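Local coordinates for sister chromatid cohesion protein (Chaetomium thermophilum, PDB 5T8V) that probably loads the cohesin ring onto chromatin, here represented by the C-terminal, HEAT-repeat part of the SCC2 loader, at residues E481-L489 with H502-A512. Sequence-based numbering, arbitrary orientation.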
loop_
_atom_site.group_PDB
_atom_site.type_symbol
_atom_site.label_atom_id
_atom_site.label_comp_id
_atom_site.label_asym_id
_atom_site.label_seq_id
_atom_site.Cartn_x
_atom_site.Cartn_y
_atom_site.Cartn_z
ATOM N N GLU A 481 -33.464 30.306 -6.831
ATOM C CA GLU A 481 -34.109 29.196 -7.528
ATOM C C GLU A 481 -33.078 28.328 -8.234
ATOM O O GLU A 481 -33.071 27.097 -8.087
ATOM C CB GLU A 481 -35.131 29.724 -8.537
ATOM C CG GLU A 481 -36.011 30.856 -8.035
ATOM C CD GLU A 481 -37.022 31.300 -9.067
ATOM O OE1 GLU A 481 -37.714 30.430 -9.641
ATOM O OE2 GLU A 481 -37.113 32.521 -9.313
ATOM N N LEU A 482 -32.196 28.955 -9.015
ATOM C CA LEU A 482 -31.169 28.201 -9.720
ATOM C C LEU A 482 -30.271 27.456 -8.744
ATOM O O LEU A 482 -29.931 26.291 -8.973
ATOM C CB LEU A 482 -30.339 29.132 -10.603
ATOM C CG LEU A 482 -29.196 28.470 -11.379
ATOM C CD1 LEU A 482 -29.712 27.382 -12.307
ATOM C CD2 LEU A 482 -28.416 29.508 -12.162
ATOM N N SER A 483 -29.875 28.109 -7.648
ATOM C CA SER A 483 -29.031 27.437 -6.666
ATOM C C SER A 483 -29.723 26.204 -6.104
ATOM O O SER A 483 -29.081 25.171 -5.880
ATOM C CB SER A 483 -28.656 28.396 -5.540
ATOM O OG SER A 483 -27.928 29.505 -6.037
ATOM N N LEU A 484 -31.033 26.287 -5.869
ATOM C CA LEU A 484 -31.771 25.124 -5.384
ATOM C C LEU A 484 -31.766 24.008 -6.421
ATOM O O LEU A 484 -31.449 22.852 -6.108
ATOM C CB LEU A 484 -33.205 25.524 -5.025
ATOM C CG LEU A 484 -33.390 26.464 -3.830
ATOM C CD1 LEU A 484 -34.851 26.855 -3.685
ATOM C CD2 LEU A 484 -32.887 25.829 -2.547
ATOM N N PHE A 485 -32.116 24.338 -7.666
ATOM C CA PHE A 485 -32.120 23.332 -8.725
ATOM C C PHE A 485 -30.761 22.652 -8.835
ATOM O O PHE A 485 -30.669 21.420 -8.878
ATOM C CB PHE A 485 -32.509 23.981 -10.053
ATOM C CG PHE A 485 -32.558 23.023 -11.205
ATOM C CD1 PHE A 485 -33.706 22.300 -11.472
ATOM C CD2 PHE A 485 -31.458 22.849 -12.026
ATOM C CE1 PHE A 485 -33.755 21.418 -12.534
ATOM C CE2 PHE A 485 -31.501 21.971 -13.088
ATOM C CZ PHE A 485 -32.650 21.255 -13.343
ATOM N N LEU A 486 -29.691 23.447 -8.873
ATOM C CA LEU A 486 -28.349 22.887 -8.961
ATOM C C LEU A 486 -28.006 22.054 -7.737
ATOM O O LEU A 486 -27.255 21.082 -7.846
ATOM C CB LEU A 486 -27.321 24.006 -9.126
ATOM C CG LEU A 486 -27.382 24.832 -10.409
ATOM C CD1 LEU A 486 -26.397 25.987 -10.322
ATOM C CD2 LEU A 486 -27.092 23.972 -11.630
ATOM N N SER A 487 -28.526 22.424 -6.567
ATOM C CA SER A 487 -28.216 21.679 -5.352
ATOM C C SER A 487 -28.865 20.301 -5.382
ATOM O O SER A 487 -28.209 19.288 -5.107
ATOM C CB SER A 487 -28.671 22.466 -4.124
ATOM O OG SER A 487 -28.397 21.757 -2.926
ATOM N N ASP A 488 -30.155 20.242 -5.719
ATOM C CA ASP A 488 -30.817 18.948 -5.846
ATOM C C ASP A 488 -30.167 18.113 -6.940
ATOM O O ASP A 488 -29.923 16.911 -6.761
ATOM C CB ASP A 488 -32.306 19.147 -6.131
ATOM C CG ASP A 488 -33.054 17.835 -6.279
ATOM O OD1 ASP A 488 -33.231 17.132 -5.261
ATOM O OD2 ASP A 488 -33.471 17.511 -7.412
ATOM N N LEU A 489 -29.856 18.740 -8.077
ATOM C CA LEU A 489 -29.255 18.009 -9.185
ATOM C C LEU A 489 -27.884 17.466 -8.808
ATOM O O LEU A 489 -27.519 16.353 -9.204
ATOM C CB LEU A 489 -29.158 18.918 -10.409
ATOM C CG LEU A 489 -28.670 18.269 -11.701
ATOM C CD1 LEU A 489 -29.628 17.181 -12.157
ATOM C CD2 LEU A 489 -28.502 19.331 -12.774
ATOM N N HIS A 502 -33.022 15.863 -16.686
ATOM C CA HIS A 502 -32.818 17.109 -15.957
ATOM C C HIS A 502 -31.499 17.778 -16.317
ATOM O O HIS A 502 -31.378 18.998 -16.163
ATOM C CB HIS A 502 -32.870 16.854 -14.448
ATOM C CG HIS A 502 -34.234 16.492 -13.942
ATOM N ND1 HIS A 502 -34.821 15.269 -14.191
ATOM C CD2 HIS A 502 -35.123 17.192 -13.200
ATOM C CE1 HIS A 502 -36.013 15.232 -13.624
ATOM N NE2 HIS A 502 -36.221 16.387 -13.016
ATOM N N MET A 503 -30.518 17.009 -16.793
ATOM C CA MET A 503 -29.230 17.580 -17.172
ATOM C C MET A 503 -29.352 18.427 -18.431
ATOM O O MET A 503 -28.796 19.529 -18.501
ATOM C CB MET A 503 -28.209 16.465 -17.391
ATOM C CG MET A 503 -27.904 15.642 -16.152
ATOM S SD MET A 503 -26.868 16.516 -14.968
ATOM C CE MET A 503 -25.339 16.643 -15.878
ATOM N N VAL A 504 -30.072 17.927 -19.434
ATOM C CA VAL A 504 -30.202 18.614 -20.714
ATOM C C VAL A 504 -31.399 19.555 -20.673
ATOM O O VAL A 504 -31.838 20.061 -21.712
ATOM C CB VAL A 504 -30.331 17.606 -21.871
ATOM C CG1 VAL A 504 -29.119 16.685 -21.908
ATOM C CG2 VAL A 504 -31.621 16.796 -21.745
ATOM N N ALA A 505 -31.930 19.800 -19.477
ATOM C CA ALA A 505 -33.098 20.656 -19.336
ATOM C C ALA A 505 -32.810 22.054 -19.872
ATOM O O ALA A 505 -31.676 22.539 -19.839
ATOM C CB ALA A 505 -33.523 20.734 -17.872
ATOM N N TRP A 506 -33.866 22.706 -20.365
ATOM C CA TRP A 506 -33.722 24.027 -20.967
ATOM C C TRP A 506 -33.200 25.049 -19.966
ATOM O O TRP A 506 -32.461 25.965 -20.345
ATOM C CB TRP A 506 -35.065 24.480 -21.538
ATOM C CG TRP A 506 -35.015 25.798 -22.230
ATOM C CD1 TRP A 506 -35.751 26.906 -21.937
ATOM C CD2 TRP A 506 -34.179 26.151 -23.336
ATOM N NE1 TRP A 506 -35.428 27.929 -22.796
ATOM C CE2 TRP A 506 -34.464 27.489 -23.665
ATOM C CE3 TRP A 506 -33.217 25.463 -24.082
ATOM C CZ2 TRP A 506 -33.822 28.155 -24.707
ATOM C CZ3 TRP A 506 -32.584 26.122 -25.112
ATOM C CH2 TRP A 506 -32.886 27.455 -25.417
ATOM N N THR A 507 -33.571 24.918 -18.693
ATOM C CA THR A 507 -33.118 25.827 -17.648
ATOM C C THR A 507 -32.121 25.162 -16.707
ATOM O O THR A 507 -31.973 25.595 -15.560
ATOM C CB THR A 507 -34.308 26.359 -16.851
ATOM O OG1 THR A 507 -34.948 25.277 -16.163
ATOM C CG2 THR A 507 -35.313 27.032 -17.773
ATOM N N GLY A 508 -31.432 24.123 -17.174
ATOM C CA GLY A 508 -30.549 23.349 -16.337
ATOM C C GLY A 508 -29.102 23.800 -16.410
ATOM O O GLY A 508 -28.803 24.959 -16.718
ATOM N N PRO A 509 -28.171 22.881 -16.128
ATOM C CA PRO A 509 -26.758 23.291 -16.031
ATOM C C PRO A 509 -26.165 23.771 -17.344
ATOM O O PRO A 509 -25.400 24.742 -17.345
ATOM C CB PRO A 509 -26.063 22.022 -15.516
ATOM C CG PRO A 509 -26.969 20.905 -15.901
ATOM C CD PRO A 509 -28.353 21.453 -15.814
ATOM N N TYR A 510 -26.473 23.113 -18.465
ATOM C CA TYR A 510 -25.956 23.576 -19.749
ATOM C C TYR A 510 -26.360 25.023 -20.008
ATOM O O TYR A 510 -25.525 25.863 -20.370
ATOM C CB TYR A 510 -26.456 22.671 -20.873
ATOM C CG TYR A 510 -25.714 21.361 -20.980
ATOM C CD1 TYR A 510 -24.532 21.271 -21.702
ATOM C CD2 TYR A 510 -26.191 20.214 -20.361
ATOM C CE1 TYR A 510 -23.847 20.079 -21.801
ATOM C CE2 TYR A 510 -25.512 19.016 -20.456
ATOM C CZ TYR A 510 -24.342 18.955 -21.177
ATOM O OH TYR A 510 -23.663 17.768 -21.276
ATOM N N ARG A 511 -27.644 25.331 -19.816
ATOM C CA ARG A 511 -28.123 26.697 -19.981
ATOM C C ARG A 511 -27.325 27.671 -19.125
ATOM O O ARG A 511 -26.874 28.713 -19.609
ATOM C CB ARG A 511 -29.606 26.770 -19.622
ATOM C CG ARG A 511 -30.252 28.122 -19.894
ATOM C CD ARG A 511 -30.639 28.284 -21.353
ATOM N NE ARG A 511 -32.004 28.789 -21.471
ATOM C CZ ARG A 511 -32.333 30.073 -21.561
ATOM N NH1 ARG A 511 -31.396 31.011 -21.562
ATOM N NH2 ARG A 511 -33.608 30.419 -21.654
ATOM N N ALA A 512 -27.150 27.352 -17.840
ATOM C CA ALA A 512 -26.462 28.268 -16.935
ATOM C C ALA A 512 -25.019 28.488 -17.368
ATOM O O ALA A 512 -24.533 29.625 -17.402
ATOM C CB ALA A 512 -26.517 27.734 -15.504
#
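Phe-485 and Leu-489, one turn apart on helix 481-494, carry the contact with the turn that links helix 500-503 to helix 509-520. Apolar packing does most of the work. The isobutyl end of Leu-489 forks over the two helix ends: CD2 meets Pro-509 CD at 3.7 Å, the two side chains crossing at about a right angle, while CD1 lies 4.0 Å from His-502 CB. The sulfur reaches the same fork, Met-503 SD sitting 3.9 Å from Leu-489 CD2, as the methionine's chi2 of -74° turns SD back toward the leucine. Toward the N-terminal end of helix 481-494, Leu-482 CD2 approaches Ala-512 CB at 4.2 Å; between the two leucines, Leu-486 CD2 grazes the Pro-509 ring. The aromatic contacts are made by the outer end of Phe-485. With CG anti to the backbone N (chi1 -179°), the ring extends to the turn; its CE2 comes 3.7 Å from Gly-508 CA, and His-502 O lies at the ring edge, in plane, 3.8 Å from CZ. No hydrogen bond crosses between the segments; within the turn, Gly-508 N donates to Ala-505 O (3.1 Å), closing a type I turn, and Gly-508 occupies the N-cap position of helix 509-520. Helix 590-602 packs on Leu-482, Leu-486 and Ala-512. Cutting Leu-489 back to an alanine is likely to open a gap between Met-503 and Pro-509, which would lose the methyls they share. The association of these successive helices of the HEAT-repeat fold thus rests here on shape and apolar burial.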